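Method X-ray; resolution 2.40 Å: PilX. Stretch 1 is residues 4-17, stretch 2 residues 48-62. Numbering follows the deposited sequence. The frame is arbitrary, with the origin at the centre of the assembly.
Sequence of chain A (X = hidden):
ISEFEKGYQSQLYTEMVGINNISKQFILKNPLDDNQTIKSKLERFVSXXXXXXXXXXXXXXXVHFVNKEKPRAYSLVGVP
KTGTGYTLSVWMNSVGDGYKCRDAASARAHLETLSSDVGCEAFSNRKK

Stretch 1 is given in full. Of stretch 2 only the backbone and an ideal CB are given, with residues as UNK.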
# COMPACT_ATOMS: atom_id res chain seq x y z
N PHE A 4 11.06 0.44 -17.84
CA PHE A 4 11.82 0.52 -16.54
C PHE A 4 10.96 0.95 -15.35
O PHE A 4 10.99 0.34 -14.30
CB PHE A 4 13.03 1.47 -16.67
CG PHE A 4 14.33 0.78 -17.08
CD1 PHE A 4 15.15 1.34 -18.07
CD2 PHE A 4 14.73 -0.40 -16.49
CE1 PHE A 4 16.34 0.71 -18.44
CE2 PHE A 4 15.91 -1.03 -16.86
CZ PHE A 4 16.71 -0.48 -17.82
N GLU A 5 10.20 2.03 -15.51
CA GLU A 5 9.38 2.51 -14.43
C GLU A 5 8.31 1.47 -14.16
O GLU A 5 7.86 1.35 -13.02
CB GLU A 5 8.74 3.86 -14.75
CG GLU A 5 7.86 4.29 -13.60
CD GLU A 5 7.06 5.61 -13.79
OE1 GLU A 5 7.22 6.34 -14.81
OE2 GLU A 5 6.29 5.90 -12.87
N LYS A 6 7.90 0.74 -15.21
CA LYS A 6 6.95 -0.38 -15.12
C LYS A 6 7.48 -1.52 -14.31
O LYS A 6 6.75 -2.09 -13.53
CB LYS A 6 6.56 -0.92 -16.50
CG LYS A 6 5.57 -0.09 -17.25
CD LYS A 6 5.24 -0.69 -18.61
CE LYS A 6 4.26 0.25 -19.38
NZ LYS A 6 4.14 -0.05 -20.86
N GLY A 7 8.73 -1.88 -14.52
CA GLY A 7 9.40 -2.87 -13.70
C GLY A 7 9.42 -2.39 -12.24
O GLY A 7 9.19 -3.18 -11.33
N TYR A 8 9.69 -1.10 -12.01
CA TYR A 8 9.73 -0.58 -10.63
C TYR A 8 8.35 -0.66 -9.94
O TYR A 8 8.26 -0.98 -8.76
CB TYR A 8 10.29 0.84 -10.59
CG TYR A 8 11.80 0.92 -10.78
CD1 TYR A 8 12.67 0.23 -9.96
CD2 TYR A 8 12.36 1.70 -11.79
CE1 TYR A 8 14.05 0.29 -10.12
CE2 TYR A 8 13.74 1.77 -11.97
CZ TYR A 8 14.58 1.06 -11.13
OH TYR A 8 15.97 1.14 -11.29
N GLN A 9 7.29 -0.40 -10.69
CA GLN A 9 5.94 -0.52 -10.19
C GLN A 9 5.59 -1.99 -9.86
O GLN A 9 4.78 -2.27 -8.93
CB GLN A 9 4.98 0.02 -11.23
CG GLN A 9 3.54 0.06 -10.74
CD GLN A 9 2.53 0.05 -11.87
OE1 GLN A 9 2.69 -0.67 -12.86
NE2 GLN A 9 1.46 0.84 -11.71
N SER A 10 6.16 -2.93 -10.63
CA SER A 10 5.99 -4.34 -10.32
C SER A 10 6.67 -4.69 -9.00
O SER A 10 6.05 -5.28 -8.12
CB SER A 10 6.48 -5.25 -11.44
OG SER A 10 5.70 -5.08 -12.62
N GLN A 11 7.93 -4.33 -8.84
CA GLN A 11 8.60 -4.67 -7.59
C GLN A 11 7.88 -4.04 -6.40
O GLN A 11 7.78 -4.66 -5.36
CB GLN A 11 10.08 -4.28 -7.61
CG GLN A 11 10.80 -4.78 -8.85
CD GLN A 11 12.28 -4.45 -8.83
OE1 GLN A 11 12.92 -4.45 -7.76
NE2 GLN A 11 12.84 -4.18 -9.99
N LEU A 12 7.43 -2.80 -6.55
CA LEU A 12 6.63 -2.12 -5.49
C LEU A 12 5.39 -2.97 -5.20
O LEU A 12 5.01 -3.19 -4.03
CB LEU A 12 6.22 -0.72 -5.95
CG LEU A 12 5.33 0.09 -5.01
CD1 LEU A 12 6.07 0.39 -3.69
CD2 LEU A 12 4.82 1.38 -5.68
N TYR A 13 4.78 -3.51 -6.24
CA TYR A 13 3.58 -4.27 -6.02
C TYR A 13 3.94 -5.46 -5.12
O TYR A 13 3.32 -5.67 -4.05
CB TYR A 13 2.93 -4.71 -7.34
CG TYR A 13 1.71 -5.56 -7.05
CD1 TYR A 13 0.46 -4.97 -6.89
CD2 TYR A 13 1.82 -6.95 -6.86
CE1 TYR A 13 -0.63 -5.74 -6.58
CE2 TYR A 13 0.74 -7.69 -6.54
CZ TYR A 13 -0.48 -7.10 -6.39
OH TYR A 13 -1.60 -7.87 -6.08
N THR A 14 4.98 -6.19 -5.52
CA THR A 14 5.47 -7.36 -4.81
C THR A 14 5.96 -7.05 -3.38
O THR A 14 5.81 -7.86 -2.49
CB THR A 14 6.58 -8.05 -5.64
OG1 THR A 14 5.98 -8.46 -6.87
CG2 THR A 14 7.17 -9.31 -4.95
N GLU A 15 6.52 -5.87 -3.17
CA GLU A 15 6.94 -5.50 -1.81
C GLU A 15 5.69 -5.29 -0.97
O GLU A 15 5.66 -5.64 0.22
CB GLU A 15 7.78 -4.21 -1.81
CG GLU A 15 9.15 -4.40 -2.43
CD GLU A 15 10.21 -4.83 -1.44
OE1 GLU A 15 9.91 -5.04 -0.28
OE2 GLU A 15 11.36 -4.94 -1.83
N MET A 16 4.66 -4.71 -1.58
CA MET A 16 3.49 -4.31 -0.80
C MET A 16 2.74 -5.54 -0.42
O MET A 16 2.26 -5.60 0.69
CB MET A 16 2.60 -3.28 -1.52
CG MET A 16 3.30 -1.95 -1.59
SD MET A 16 2.42 -0.77 -2.56
CE MET A 16 0.79 -0.56 -1.72
N VAL A 17 2.69 -6.53 -1.32
CA VAL A 17 2.11 -7.84 -0.98
C VAL A 17 2.82 -8.45 0.23
O VAL A 17 2.19 -8.91 1.14
CB VAL A 17 2.19 -8.85 -2.10
CG1 VAL A 17 1.69 -10.20 -1.58
CG2 VAL A 17 1.36 -8.41 -3.25
N UNK A 48 7.75 2.09 9.02
CA UNK A 48 9.16 1.85 9.31
C UNK A 48 9.77 0.69 8.51
O UNK A 48 10.89 0.32 8.74
CB UNK A 48 9.33 1.57 10.81
N UNK A 49 9.02 0.09 7.60
CA UNK A 49 9.47 -1.13 6.94
C UNK A 49 10.47 -0.71 5.88
O UNK A 49 10.27 0.31 5.23
CB UNK A 49 8.31 -1.92 6.34
N UNK A 50 11.55 -1.49 5.73
CA UNK A 50 12.64 -1.21 4.79
C UNK A 50 12.56 -2.10 3.53
O UNK A 50 13.03 -3.27 3.53
CB UNK A 50 13.99 -1.41 5.49
N UNK A 51 12.00 -1.55 2.45
CA UNK A 51 11.90 -2.32 1.21
C UNK A 51 13.27 -2.50 0.56
O UNK A 51 14.24 -1.85 0.96
CB UNK A 51 10.94 -1.63 0.23
N UNK A 52 13.35 -3.41 -0.40
CA UNK A 52 14.52 -3.47 -1.26
C UNK A 52 14.98 -2.04 -1.53
O UNK A 52 14.19 -1.19 -1.93
CB UNK A 52 14.22 -4.21 -2.56
N UNK A 53 16.26 -1.75 -1.30
CA UNK A 53 16.72 -0.35 -1.42
C UNK A 53 16.51 0.30 -2.80
O UNK A 53 16.20 1.50 -2.87
CB UNK A 53 18.21 -0.29 -1.08
N UNK A 54 16.66 -0.46 -3.88
CA UNK A 54 16.16 0.00 -5.18
C UNK A 54 14.75 0.62 -5.07
O UNK A 54 14.50 1.70 -5.58
CB UNK A 54 16.14 -1.17 -6.17
N UNK A 55 13.83 -0.04 -4.38
CA UNK A 55 12.46 0.44 -4.32
C UNK A 55 12.27 1.59 -3.31
O UNK A 55 11.57 2.58 -3.58
CB UNK A 55 11.53 -0.72 -3.96
N UNK A 56 12.87 1.45 -2.13
CA UNK A 56 12.76 2.44 -1.06
C UNK A 56 13.24 3.83 -1.45
O UNK A 56 12.76 4.83 -0.93
CB UNK A 56 13.55 1.96 0.16
N UNK A 57 14.22 3.89 -2.33
CA UNK A 57 14.72 5.14 -2.86
C UNK A 57 13.64 5.91 -3.61
O UNK A 57 13.67 7.14 -3.68
CB UNK A 57 15.91 4.88 -3.78
N UNK A 58 12.71 5.17 -4.22
CA UNK A 58 11.80 5.76 -5.19
C UNK A 58 10.36 5.93 -4.74
O UNK A 58 9.65 6.78 -5.29
CB UNK A 58 11.81 4.90 -6.46
N UNK A 59 9.92 5.11 -3.77
CA UNK A 59 8.52 5.04 -3.35
C UNK A 59 8.33 5.21 -1.86
O UNK A 59 9.18 4.80 -1.09
CB UNK A 59 7.91 3.70 -3.78
N UNK A 60 7.20 5.81 -1.47
CA UNK A 60 6.71 5.75 -0.08
C UNK A 60 5.49 4.81 0.08
O UNK A 60 4.59 4.81 -0.74
CB UNK A 60 6.34 7.16 0.39
N UNK A 61 5.50 3.99 1.11
CA UNK A 61 4.35 3.14 1.38
C UNK A 61 3.65 3.55 2.69
O UNK A 61 4.29 3.82 3.71
CB UNK A 61 4.79 1.68 1.45
N UNK A 62 2.31 3.66 2.65
CA UNK A 62 1.58 4.07 3.87
C UNK A 62 0.32 3.22 3.98
O UNK A 62 -0.09 2.65 2.98
CB UNK A 62 1.23 5.56 3.84

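Position 48 lies beyond the reach of stretch 1, so many residues would suit it. It is Gly48. Position 49 points its CA-to-CB bond toward the helix, but nothing lies within 5.5 Å of the ideal CB. Only a long side chain could arrive. It is Tyr49, whose OH stands 3.6 Å from Glu15 OE1, with the carboxylate at the ring edge. Position 50 points away into open space, which suits a polar or charged residue. It is Lys50.

Position 51 points toward the helix, and its ideal CB is 3.6 Å from Glu15 OE1. In another direction, Leu12 offers a methyl. A flexible apolar chain would fit, and leucine or methionine are both plausible. It is Met51. Its SD packs 4.0 Å from Leu12 CD1.

At position 52 the backbone N gives a hydrogen bond to Glu15 OE2, 2.9 Å away. The ideal CB is tight against the same oxygen, at 3.0 Å. The turn that follows begins a helix, so a capping residue such as Asn, Asp, Ser or Thr is expected. It is Asn52, the N-cap. Its OD1 accepts a weak bond from the N of residue 54, at 2.8 Å.

Position 53 points away, with phi -59° at the first turn of a helix. Proline suits this, as do many polar residues. It is Pro53.

Position 54 points toward the helix; its ideal CB is 4.7 Å from Tyr8 CE1 and 4.9 Å from Gln11 OE1. A long side chain could lie along the tyrosine edge. It is Lys54, and its CE approaches Tyr8 OH at 4.4 Å.

Position 55 points at the helix. Tyr8, Leu12 and the aliphatic parts of Gln11 and Glu15 line the site, so isoleucine, leucine or valine would suit. It is Ile55. Its CD1 lies at the Tyr8 ring edge, 3.9 Å from Tyr8 CD1, and its CG2 meets Leu12 CD1 at 4.0 Å.

Positions 56 and 57 point sideways and meet nothing, so small or polar residues would do. They are Ala56 and Glu57.

Position 58 points toward the helix, but from a distance. A long chain could reach the Tyr8 ring, and a cation would gain from its face. It is Lys58. Its CE sits over that face, 3.6 Å from Tyr8 CZ, and NZ makes an off-centre cation-pi contact.

Position 59 has strand angles and an ideal CB 3.8 Å from Leu12 CD1. A large apolar or aromatic residue would suit. It is Tyr59. Leu12 CD2 lies over its ring face, 3.5 Å from Tyr59 CD2. Tyr59 OH donates to water 1, 2.6 Å from the water O, and the water donates to Glu5 OE2.

Position 60 points away, and a polar residue suits it. It is Asn60. Position 61 faces Met16 CG and Leu12 CD1, which favours a branched apolar chain. It is Val61, with CG2 3.8 Å from Leu12 CD1 and 4.0 Å from Met16 CG. Position 62 points away again, as strand alternation predicts. It is Ser62.

Stretch 2, residues 48-62: GYKMNPKIAEKYNVS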
# COMPACT_ATOMS: atom_id res chain seq x y z
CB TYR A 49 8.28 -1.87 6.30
CG TYR A 49 8.71 -3.04 5.42
CD1 TYR A 49 9.14 -4.23 5.99
CD2 TYR A 49 8.70 -2.94 4.03
CE1 TYR A 49 9.56 -5.28 5.20
CE2 TYR A 49 9.12 -4.00 3.22
CZ TYR A 49 9.53 -5.17 3.84
OH TYR A 49 9.94 -6.23 3.08
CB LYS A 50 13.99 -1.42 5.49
CG LYS A 50 14.25 -0.57 6.72
CD LYS A 50 13.99 0.89 6.40
CE LYS A 50 14.21 1.82 7.61
NZ LYS A 50 15.69 1.92 7.92
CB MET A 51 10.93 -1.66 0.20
CG MET A 51 9.47 -1.57 0.63
SD MET A 51 8.44 -0.76 -0.67
CE MET A 51 9.01 0.93 -0.55
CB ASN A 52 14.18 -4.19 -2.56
CG ASN A 52 15.35 -4.23 -3.53
OD1 ASN A 52 16.00 -3.22 -3.75
ND2 ASN A 52 15.62 -5.40 -4.10
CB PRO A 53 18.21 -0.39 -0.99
CG PRO A 53 18.60 -1.85 -0.99
CD PRO A 53 17.33 -2.69 -0.91
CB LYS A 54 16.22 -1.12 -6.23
CG LYS A 54 17.68 -1.47 -6.70
CD LYS A 54 17.79 -2.70 -7.66
CE LYS A 54 17.55 -2.37 -9.18
NZ LYS A 54 18.77 -2.34 -10.14
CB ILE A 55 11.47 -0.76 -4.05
CG1 ILE A 55 11.76 -1.90 -5.03
CG2 ILE A 55 10.00 -0.34 -4.13
CD1 ILE A 55 11.85 -1.42 -6.50
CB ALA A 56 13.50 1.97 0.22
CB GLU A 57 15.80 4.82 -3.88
CG GLU A 57 17.19 5.02 -3.41
CD GLU A 57 18.18 4.65 -4.49
OE1 GLU A 57 19.40 4.69 -4.21
OE2 GLU A 57 17.72 4.30 -5.61
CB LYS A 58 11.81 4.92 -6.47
CG LYS A 58 13.17 4.80 -7.07
CD LYS A 58 13.27 3.70 -8.12
CE LYS A 58 14.71 3.59 -8.59
NZ LYS A 58 15.25 4.88 -9.19
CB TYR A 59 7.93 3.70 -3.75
CG TYR A 59 7.93 3.53 -5.22
CD1 TYR A 59 8.92 2.76 -5.86
CD2 TYR A 59 6.95 4.13 -5.99
CE1 TYR A 59 8.92 2.59 -7.23
CE2 TYR A 59 6.95 3.97 -7.35
CZ TYR A 59 7.94 3.21 -7.97
OH TYR A 59 7.90 3.07 -9.33
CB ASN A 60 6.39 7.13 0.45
CG ASN A 60 7.64 8.00 0.58
OD1 ASN A 60 8.68 7.56 1.09
ND2 ASN A 60 7.57 9.20 0.07
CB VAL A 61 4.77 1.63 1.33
CG1 VAL A 61 3.65 0.74 1.77
CG2 VAL A 61 5.22 1.27 -0.08
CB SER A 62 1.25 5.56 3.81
OG SER A 62 0.62 5.86 2.56
O HOH W 1 6.49 4.84 -10.61
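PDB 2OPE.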